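DNA ligase (Alteromonas mediterranea, PDB 6GDR) joins breaks in the backbone of duplex DNA, probably through an adenylated intermediate, as a minimal Lig E ligase built from a nucleotidyltransferase domain and an OB domain. Local coordinates at residues D56-F61 and K123-V128; A222-K227 and M234-V239. All coordinates share one frame; numbering follows the deposited sequence.

Contact 1 of 2, residues D56-F61 and K123-V128; sequences DAPAWF and KRWAKV. Unlike the reference sequence in segment 56-61: Asp56 (reference Ala). Unlike the reference sequence in segment 123-128: Val128 (reference Ile).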
ATOM      1  N   ASP D  56      -1.296  -3.832 -19.130  1.00 54.15           N
ATOM      2  CA  ASP D  56      -1.528  -3.496 -20.535  1.00 59.20           C
ATOM      3  C   ASP D  56      -1.591  -1.977 -20.669  1.00 63.00           C
ATOM      4  O   ASP D  56      -2.658  -1.363 -20.727  1.00 55.76           O
ATOM      5  CB  ASP D  56      -2.801  -4.165 -21.038  1.00 57.22           C
ATOM      6  CG  ASP D  56      -2.939  -4.096 -22.544  1.00 70.22           C
ATOM      7  OD1 ASP D  56      -2.006  -3.593 -23.206  1.00 76.34           O
ATOM      8  OD2 ASP D  56      -3.981  -4.543 -23.068  1.00 82.42           O
ATOM      9  N   ALA D  57      -0.400  -1.359 -20.729  1.00 54.24           N
ATOM     10  CA  ALA D  57      -0.299   0.088 -20.809  1.00 61.23           C
ATOM     11  C   ALA D  57      -0.055   0.535 -22.245  1.00 65.02           C
ATOM     12  O   ALA D  57       0.554  -0.193 -23.034  1.00 57.54           O
ATOM     13  CB  ALA D  57       0.843   0.597 -19.926  1.00 49.03           C
ATOM     14  N   PRO D  58      -0.509   1.731 -22.627  1.00 68.36           N
ATOM     15  CA  PRO D  58      -0.229   2.220 -23.982  1.00 58.65           C
ATOM     16  C   PRO D  58       1.268   2.337 -24.234  1.00 63.57           C
ATOM     17  O   PRO D  58       2.066   2.497 -23.308  1.00 75.45           O
ATOM     18  CB  PRO D  58      -0.912   3.592 -24.017  1.00 72.47           C
ATOM     19  CG  PRO D  58      -1.938   3.539 -22.941  1.00 77.48           C
ATOM     20  CD  PRO D  58      -1.363   2.665 -21.873  1.00 64.77           C
ATOM     21  N   ALA D  59       1.644   2.257 -25.512  1.00 72.79           N
ATOM     22  CA  ALA D  59       3.057   2.340 -25.873  1.00 67.02           C
ATOM     23  C   ALA D  59       3.639   3.704 -25.525  1.00 57.90           C
ATOM     24  O   ALA D  59       4.787   3.801 -25.077  1.00 69.90           O
ATOM     25  CB  ALA D  59       3.234   2.045 -27.362  1.00 66.21           C
ATOM     26  N   TRP D  60       2.863   4.772 -25.728  1.00 63.71           N
ATOM     27  CA  TRP D  60       3.355   6.109 -25.413  1.00 72.52           C
ATOM     28  C   TRP D  60       3.621   6.269 -23.922  1.00 65.16           C
ATOM     29  O   TRP D  60       4.483   7.064 -23.527  1.00 60.96           O
ATOM     30  CB  TRP D  60       2.355   7.166 -25.885  1.00 65.37           C
ATOM     31  CG  TRP D  60       1.016   7.075 -25.218  1.00 54.47           C
ATOM     32  CD1 TRP D  60      -0.095   6.439 -25.691  1.00 65.95           C
ATOM     33  CD2 TRP D  60       0.646   7.639 -23.953  1.00 59.37           C
ATOM     34  NE1 TRP D  60      -1.133   6.572 -24.800  1.00 67.62           N
ATOM     35  CE2 TRP D  60      -0.703   7.304 -23.725  1.00 61.20           C
ATOM     36  CE3 TRP D  60       1.325   8.393 -22.990  1.00 64.98           C
ATOM     37  CZ2 TRP D  60      -1.387   7.698 -22.575  1.00 72.16           C
ATOM     38  CZ3 TRP D  60       0.645   8.783 -21.851  1.00 49.72           C
ATOM     39  CH2 TRP D  60      -0.696   8.435 -21.653  1.00 62.04           C
ATOM     40  N   PHE D  61       2.896   5.527 -23.082  1.00 71.45           N
ATOM     41  CA  PHE D  61       3.092   5.634 -21.642  1.00 62.01           C
ATOM     42  C   PHE D  61       4.497   5.210 -21.235  1.00 57.10           C
ATOM     43  O   PHE D  61       5.030   5.708 -20.235  1.00 59.48           O
ATOM     44  CB  PHE D  61       2.049   4.788 -20.912  1.00 66.73           C
ATOM     45  CG  PHE D  61       1.978   5.051 -19.436  1.00 69.11           C
ATOM     46  CD1 PHE D  61       1.174   6.062 -18.939  1.00 61.64           C
ATOM     47  CD2 PHE D  61       2.712   4.287 -18.545  1.00 71.85           C
ATOM     48  CE1 PHE D  61       1.104   6.309 -17.582  1.00 60.79           C
ATOM     49  CE2 PHE D  61       2.647   4.529 -17.186  1.00 61.72           C
ATOM     50  CZ  PHE D  61       1.842   5.542 -16.705  1.00 65.27           C
ATOM     51  N   LYS D 123      -7.770   6.102 -23.358  1.00119.00           N
ATOM     52  CA  LYS D 123      -6.732   7.092 -23.100  1.00 95.17           C
ATOM     53  C   LYS D 123      -6.777   7.544 -21.644  1.00 91.08           C
ATOM     54  O   LYS D 123      -6.367   8.663 -21.320  1.00 75.71           O
ATOM     55  CB  LYS D 123      -6.906   8.290 -24.038  1.00 69.55           C
ATOM     56  N   ARG D 124      -7.272   6.677 -20.759  1.00 81.42           N
ATOM     57  CA  ARG D 124      -7.411   7.017 -19.348  1.00 80.91           C
ATOM     58  C   ARG D 124      -6.068   7.119 -18.639  1.00 60.67           C
ATOM     59  O   ARG D 124      -6.012   7.662 -17.530  1.00 73.63           O
ATOM     60  CB  ARG D 124      -8.295   5.974 -18.657  1.00 78.87           C
ATOM     61  CG  ARG D 124      -9.568   5.642 -19.431  1.00 85.67           C
ATOM     62  CD  ARG D 124     -10.617   4.978 -18.549  1.00 79.07           C
ATOM     63  NE  ARG D 124     -10.346   3.563 -18.311  1.00 68.62           N
ATOM     64  CZ  ARG D 124     -11.072   2.789 -17.509  1.00 74.12           C
ATOM     65  NH1 ARG D 124     -10.756   1.511 -17.353  1.00 67.63           N
ATOM     66  NH2 ARG D 124     -12.112   3.292 -16.858  1.00 72.10           N
ATOM     67  N   TRP D 125      -4.992   6.627 -19.252  1.00 54.46           N
ATOM     68  CA  TRP D 125      -3.658   6.710 -18.672  1.00 57.65           C
ATOM     69  C   TRP D 125      -3.064   8.110 -18.745  1.00 58.33           C
ATOM     70  O   TRP D 125      -1.910   8.289 -18.339  1.00 69.72           O
ATOM     71  CB  TRP D 125      -2.722   5.730 -19.382  1.00 58.55           C
ATOM     72  CG  TRP D 125      -3.092   4.292 -19.197  1.00 51.69           C
ATOM     73  CD1 TRP D 125      -4.204   3.661 -19.678  1.00 60.11           C
ATOM     74  CD2 TRP D 125      -2.343   3.300 -18.487  1.00 52.73           C
ATOM     75  NE1 TRP D 125      -4.196   2.339 -19.307  1.00 53.70           N
ATOM     76  CE2 TRP D 125      -3.063   2.091 -18.575  1.00 61.36           C
ATOM     77  CE3 TRP D 125      -1.136   3.315 -17.783  1.00 65.87           C
ATOM     78  CZ2 TRP D 125      -2.615   0.912 -17.987  1.00 68.98           C
ATOM     79  CZ3 TRP D 125      -0.692   2.143 -17.199  1.00 70.51           C
ATOM     80  CH2 TRP D 125      -1.432   0.958 -17.304  1.00 73.53           C
ATOM     81  N   ALA D 126      -3.808   9.096 -19.247  1.00 60.99           N
ATOM     82  CA  ALA D 126      -3.239  10.424 -19.456  1.00 68.91           C
ATOM     83  C   ALA D 126      -2.676  10.994 -18.160  1.00 65.45           C
ATOM     84  O   ALA D 126      -1.561  11.528 -18.136  1.00 63.98           O
ATOM     85  CB  ALA D 126      -4.300  11.358 -20.041  1.00 80.05           C
ATOM     86  N   LYS D 127      -3.431  10.885 -17.066  1.00 44.98           N
ATOM     87  CA  LYS D 127      -3.037  11.457 -15.786  1.00 72.05           C
ATOM     88  C   LYS D 127      -2.454  10.416 -14.834  1.00 71.24           C
ATOM     89  O   LYS D 127      -2.433  10.638 -13.619  1.00 65.92           O
ATOM     90  CB  LYS D 127      -4.233  12.165 -15.145  1.00 74.91           C
ATOM     91  CG  LYS D 127      -4.591  13.484 -15.821  1.00 79.82           C
ATOM     92  CD  LYS D 127      -3.647  14.605 -15.400  1.00 92.16           C
ATOM     93  CE  LYS D 127      -3.618  15.739 -16.416  1.00 81.79           C
ATOM     94  NZ  LYS D 127      -2.561  15.544 -17.450  1.00 84.06           N
ATOM     95  N   VAL D 128      -1.973   9.295 -15.362  1.00 66.32           N
ATOM     96  CA  VAL D 128      -1.294   8.279 -14.570  1.00 46.67           C
ATOM     97  C   VAL D 128       0.205   8.504 -14.682  1.00 51.81           C
ATOM     98  O   VAL D 128       0.715   8.937 -15.723  1.00 57.30           O
ATOM     99  CB  VAL D 128      -1.677   6.856 -15.028  1.00 51.48           C
ATOM    100  CG1 VAL D 128      -0.879   5.803 -14.265  1.00 60.74           C
ATOM    101  CG2 VAL D 128      -3.168   6.626 -14.840  1.00 68.38           C
TER
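The carbonyl of Asp56 begins the approach to the indole of Trp125, its O standing 3.6 Å from CZ2, while OD2 of Asp56 accepts a hydrogen bond from the backbone N of Leu92. Ala57 follows with its methyl laid over the six-membered ring: CB sits 3.7 Å from that ring's centroid, a CH-pi contact in which CH2 and CZ3 are the nearest atoms. Pro58 continues along the same face. Its CD lies almost squarely above the five-membered ring, 3.5 Å from the centroid and 8° off the normal, so two successive residues pave one side of a single indole. Trp125 itself reaches across with CG anti to its carbonyl carbon (chi1 -65°), and its other neighbours include Ile55 and Ile87. The contact joins the loop leading into helix 59-62 to the turn that precedes strand 129-134, within the nucleotidyltransferase domain of the ligase, and it does so by aromatic and apolar packing, with no hydrogen bond between the segments. Replacing Trp125 by an alanine would probably leave the methyl of Ala57, the ring of Pro58 and the face of Phe61 without the indole they pack on, opening a gap between the loop and the turn. Trp60 meets the turn with the rim of its indole, CH2 lying 3.5 Å from Trp125 O and close to Ala126 CA. Phe61 closes the series in a T-shaped pair: the edge of Trp125 points at the phenyl face, with CE3 over the ring centre, centroids 5.0 Å apart and planes at 73°. At its rim, the same phenyl group brings CE1 near Val128 O, and CZ touches Val128 CG1 at 3.7 Å.

Contact 2 of 2, residues A222-K227 and M234-V239; sequences AHFAGK and MGSLLV. Unlike the reference sequence in segment 222-227: Phe224 (reference Leu), Ala225 (reference Pro). With nucleotides of chain A.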
ATOM      1  N   ALA D 222     -25.559 -10.535  11.451  1.00 66.49           N
ATOM      2  CA  ALA D 222     -25.700 -11.910  10.986  1.00 56.65           C
ATOM      3  C   ALA D 222     -24.327 -12.566  10.995  1.00 61.71           C
ATOM      4  O   ALA D 222     -23.296 -11.894  11.088  1.00 61.58           O
ATOM      5  CB  ALA D 222     -26.322 -11.967   9.589  1.00 60.82           C
ATOM      6  N   HIS D 223     -24.332 -13.892  10.899  1.00 61.37           N
ATOM      7  CA  HIS D 223     -23.122 -14.693  10.827  1.00 59.49           C
ATOM      8  C   HIS D 223     -22.986 -15.294   9.433  1.00 54.92           C
ATOM      9  O   HIS D 223     -23.977 -15.481   8.721  1.00 51.98           O
ATOM     10  CB  HIS D 223     -23.139 -15.816  11.868  1.00 48.91           C
ATOM     11  CG  HIS D 223     -23.211 -15.331  13.282  1.00 62.74           C
ATOM     12  ND1 HIS D 223     -23.273 -16.188  14.360  1.00 68.91           N
ATOM     13  CD2 HIS D 223     -23.227 -14.078  13.796  1.00 75.27           C
ATOM     14  CE1 HIS D 223     -23.327 -15.484  15.477  1.00 75.39           C
ATOM     15  NE2 HIS D 223     -23.301 -14.201  15.163  1.00 75.24           N
ATOM     16  N   PHE D 224     -21.748 -15.595   9.050  1.00 55.59           N
ATOM     17  CA  PHE D 224     -21.458 -16.232   7.773  1.00 55.04           C
ATOM     18  C   PHE D 224     -20.505 -17.392   8.007  1.00 50.49           C
ATOM     19  O   PHE D 224     -19.452 -17.221   8.629  1.00 51.20           O
ATOM     20  CB  PHE D 224     -20.858 -15.237   6.776  1.00 53.28           C
ATOM     21  CG  PHE D 224     -21.877 -14.342   6.132  1.00 66.09           C
ATOM     22  CD1 PHE D 224     -22.682 -14.816   5.110  1.00 70.91           C
ATOM     23  CD2 PHE D 224     -22.031 -13.031   6.547  1.00 77.46           C
ATOM     24  CE1 PHE D 224     -23.621 -13.999   4.513  1.00 75.02           C
ATOM     25  CE2 PHE D 224     -22.970 -12.209   5.954  1.00 68.38           C
ATOM     26  CZ  PHE D 224     -23.766 -12.694   4.936  1.00 65.82           C
ATOM     27  N   ALA D 225     -20.879 -18.566   7.505  1.00 63.17           N
ATOM     28  CA  ALA D 225     -20.101 -19.773   7.744  1.00 62.19           C
ATOM     29  C   ALA D 225     -18.729 -19.672   7.089  1.00 60.77           C
ATOM     30  O   ALA D 225     -18.593 -19.196   5.959  1.00 56.13           O
ATOM     31  CB  ALA D 225     -20.845 -20.995   7.209  1.00 79.67           C
ATOM     32  N   GLY D 226     -17.706 -20.127   7.813  1.00 57.20           N
ATOM     33  CA  GLY D 226     -16.366 -20.137   7.276  1.00 71.68           C
ATOM     34  C   GLY D 226     -16.108 -21.330   6.374  1.00 73.14           C
ATOM     35  O   GLY D 226     -16.796 -22.349   6.423  1.00 75.01           O
ATOM     36  N   LYS D 227     -15.089 -21.187   5.535  1.00 67.55           N
ATOM     37  CA  LYS D 227     -14.695 -22.211   4.580  1.00 54.83           C
ATOM     38  C   LYS D 227     -13.329 -22.773   4.953  1.00 69.65           C
ATOM     39  O   LYS D 227     -12.634 -22.258   5.833  1.00 62.96           O
ATOM     40  CB  LYS D 227     -14.665 -21.637   3.158  1.00 55.85           C
ATOM     41  CG  LYS D 227     -15.973 -20.992   2.717  1.00 68.21           C
ATOM     42  CD  LYS D 227     -15.732 -19.882   1.705  1.00 72.69           C
ATOM     43  CE  LYS D 227     -17.006 -19.100   1.426  1.00 80.52           C
ATOM     44  NZ  LYS D 227     -16.723 -17.774   0.807  1.00 96.84           N
ATOM     45  N   MET D 234     -17.401 -19.722  12.362  1.00 63.51           N
ATOM     46  CA  MET D 234     -17.782 -18.416  11.844  1.00 59.65           C
ATOM     47  C   MET D 234     -16.671 -17.860  10.962  1.00 59.62           C
ATOM     48  O   MET D 234     -15.509 -17.799  11.376  1.00 63.74           O
ATOM     49  CB  MET D 234     -18.080 -17.454  12.993  1.00 47.15           C
ATOM     50  CG  MET D 234     -18.549 -16.073  12.544  1.00 54.72           C
ATOM     51  SD  MET D 234     -17.206 -14.966  12.064  1.00 53.08           S
ATOM     52  CE  MET D 234     -16.414 -14.683  13.646  1.00 58.12           C
ATOM     53  N   GLY D 235     -17.034 -17.451   9.751  1.00 48.12           N
ATOM     54  CA  GLY D 235     -16.081 -16.868   8.828  1.00 53.05           C
ATOM     55  C   GLY D 235     -16.052 -15.356   8.901  1.00 57.26           C
ATOM     56  O   GLY D 235     -14.976 -14.749   8.923  1.00 52.09           O
ATOM     57  N   SER D 236     -17.229 -14.734   8.941  1.00 39.07           N
ATOM     58  CA  SER D 236     -17.322 -13.284   9.006  1.00 55.50           C
ATOM     59  C   SER D 236     -18.621 -12.896   9.694  1.00 48.60           C
ATOM     60  O   SER D 236     -19.504 -13.726   9.924  1.00 57.66           O
ATOM     61  CB  SER D 236     -17.241 -12.657   7.610  1.00 50.63           C
ATOM     62  OG  SER D 236     -18.308 -13.101   6.791  1.00 57.17           O
ATOM     63  N   LEU D 237     -18.727 -11.608  10.019  1.00 61.96           N
ATOM     64  CA  LEU D 237     -19.898 -11.046  10.676  1.00 56.98           C
ATOM     65  C   LEU D 237     -20.381  -9.846   9.878  1.00 54.75           C
ATOM     66  O   LEU D 237     -19.585  -8.968   9.531  1.00 58.94           O
ATOM     67  CB  LEU D 237     -19.580 -10.618  12.113  1.00 48.63           C
ATOM     68  CG  LEU D 237     -18.974 -11.674  13.036  1.00 52.42           C
ATOM     69  CD1 LEU D 237     -18.580 -11.039  14.357  1.00 61.49           C
ATOM     70  CD2 LEU D 237     -19.944 -12.820  13.260  1.00 66.25           C
ATOM     71  N   LEU D 238     -21.679  -9.807   9.589  1.00 54.50           N
ATOM     72  CA  LEU D 238     -22.276  -8.650   8.926  1.00 57.48           C
ATOM     73  C   LEU D 238     -22.584  -7.609   9.992  1.00 54.74           C
ATOM     74  O   LEU D 238     -23.616  -7.674  10.662  1.00 68.11           O
ATOM     75  CB  LEU D 238     -23.531  -9.045   8.158  1.00 57.95           C
ATOM     76  CG  LEU D 238     -24.259  -7.890   7.462  1.00 56.13           C
ATOM     77  CD1 LEU D 238     -23.356  -7.199   6.444  1.00 60.22           C
ATOM     78  CD2 LEU D 238     -25.534  -8.380   6.797  1.00 65.10           C
ATOM     79  N   VAL D 239     -21.685  -6.645  10.151  1.00 48.81           N
ATOM     80  CA  VAL D 239     -21.827  -5.615  11.156  1.00 58.69           C
ATOM     81  C   VAL D 239     -22.379  -4.354  10.499  1.00 58.27           C
ATOM     82  O   VAL D 239     -22.430  -4.232   9.277  1.00 56.85           O
ATOM     83  CB  VAL D 239     -20.489  -5.333  11.883  1.00 66.42           C
ATOM     84  CG1 VAL D 239     -19.967  -6.600  12.542  1.00 57.43           C
ATOM     85  CG2 VAL D 239     -19.456  -4.765  10.919  1.00 58.47           C
TER
ATOM     86  P    DG A  11     -12.883 -18.111   4.873  1.00 50.07           P
ATOM     87  OP1  DG A  11     -14.154 -18.634   5.426  1.00 56.83           O
ATOM     88  OP2  DG A  11     -12.502 -18.430   3.479  1.00 54.22           O
ATOM     89  O5'  DG A  11     -12.862 -16.521   5.037  1.00 55.31           O
ATOM     90  C5'  DG A  11     -13.167 -15.940   6.295  1.00 48.06           C
ATOM     91  C4'  DG A  11     -12.884 -14.447   6.296  1.00 61.76           C
ATOM     92  O4'  DG A  11     -11.455 -14.218   6.316  1.00 47.12           O
ATOM     93  C3'  DG A  11     -13.364 -13.693   5.071  1.00 50.16           C
ATOM     94  O3'  DG A  11     -14.740 -13.357   5.174  1.00 60.56           O
ATOM     95  C2'  DG A  11     -12.467 -12.462   5.073  1.00 50.81           C
ATOM     96  C1'  DG A  11     -11.168 -12.968   5.704  1.00 55.73           C
ATOM     97  N9   DG A  11     -10.091 -13.147   4.736  1.00 48.73           N
ATOM     98  C8   DG A  11      -9.745 -14.303   4.081  1.00 50.77           C
ATOM     99  N7   DG A  11      -8.739 -14.155   3.264  1.00 41.98           N
ATOM    100  C5   DG A  11      -8.400 -12.813   3.383  1.00 50.18           C
ATOM    101  C6   DG A  11      -7.384 -12.067   2.738  1.00 49.79           C
ATOM    102  O6   DG A  11      -6.553 -12.459   1.907  1.00 43.85           O
ATOM    103  N1   DG A  11      -7.386 -10.734   3.148  1.00 43.30           N
ATOM    104  C2   DG A  11      -8.259 -10.193   4.061  1.00 51.19           C
ATOM    105  N2   DG A  11      -8.110  -8.890   4.331  1.00 44.05           N
ATOM    106  N3   DG A  11      -9.214 -10.881   4.669  1.00 37.15           N
ATOM    107  C4   DG A  11      -9.226 -12.179   4.282  1.00 37.08           C
TER
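Backbone hydrogen bonds pair Phe224 with Ser236 and Gly235 across the hairpin of strands 214-225 and 234-240. Phe224 N donates to Ser236 O at 3.0 Å, and Leu238 N reaches Ala222 O farther along. Phe224 O takes two N-H groups: that of Gly235 at 2.7 Å and that of Ser236 in a weak bond of 3.4 Å. This is a classic beta bulge, Gly235 and Ser236 together facing the one residue Phe224, and it shifts the register so that Ala225 pairs with Met234. Gly235 lies close against Gly226 at the bulge. The hairpin belongs to the antiparallel sheet of the OB domain, and its bulged end meets the bound DNA. Here Lys227 N donates to OP1 of DG11 of chain A at 2.7 Å, a fairly straight bond with 161° at the hydrogen, while Ser236 CB lies 3.6 Å from O3' of the same nucleotide. Ser236 OG hydrogen-bonds a further DNA phosphate; its placement between the backbone N and the carbonyl carbon (chi1 61°) also leaves it 3.3 Å from Phe224 CB. Side chains meet on both faces of the strand pair. On the side of Phe224, the ring presents its edge to Leu238, CE2 lying 3.9 Å from CB, and forms a cation-pi pair with Lys248. On the other side His223 and Leu237 run alongside each other, CD2 to CD2 at 3.6 Å, while the imidazole NE2 is hydrogen-bonded with Pro262 O.

Overall arrangement
The two contacts occupy different domains and do not touch: their centres are about 40 Å apart and their nearest atoms about 27 Å. Contact 1 is complete in the sequence before contact 2 starts, one in the nucleotidyltransferase domain and the other in the OB domain. Neither forms the nucleotide pocket, where AMP is bound by residues such as Lys34 and Glu73; the side chain of Val128 in contact 1 is about 13 Å from the bound AMP. Both lie near the DNA, contact 1 with its nearest atom about 4 Å away and contact 2 through direct hydrogen bonds to phosphates, consistent with a small two-domain ligase whose domains both lie against the DNA.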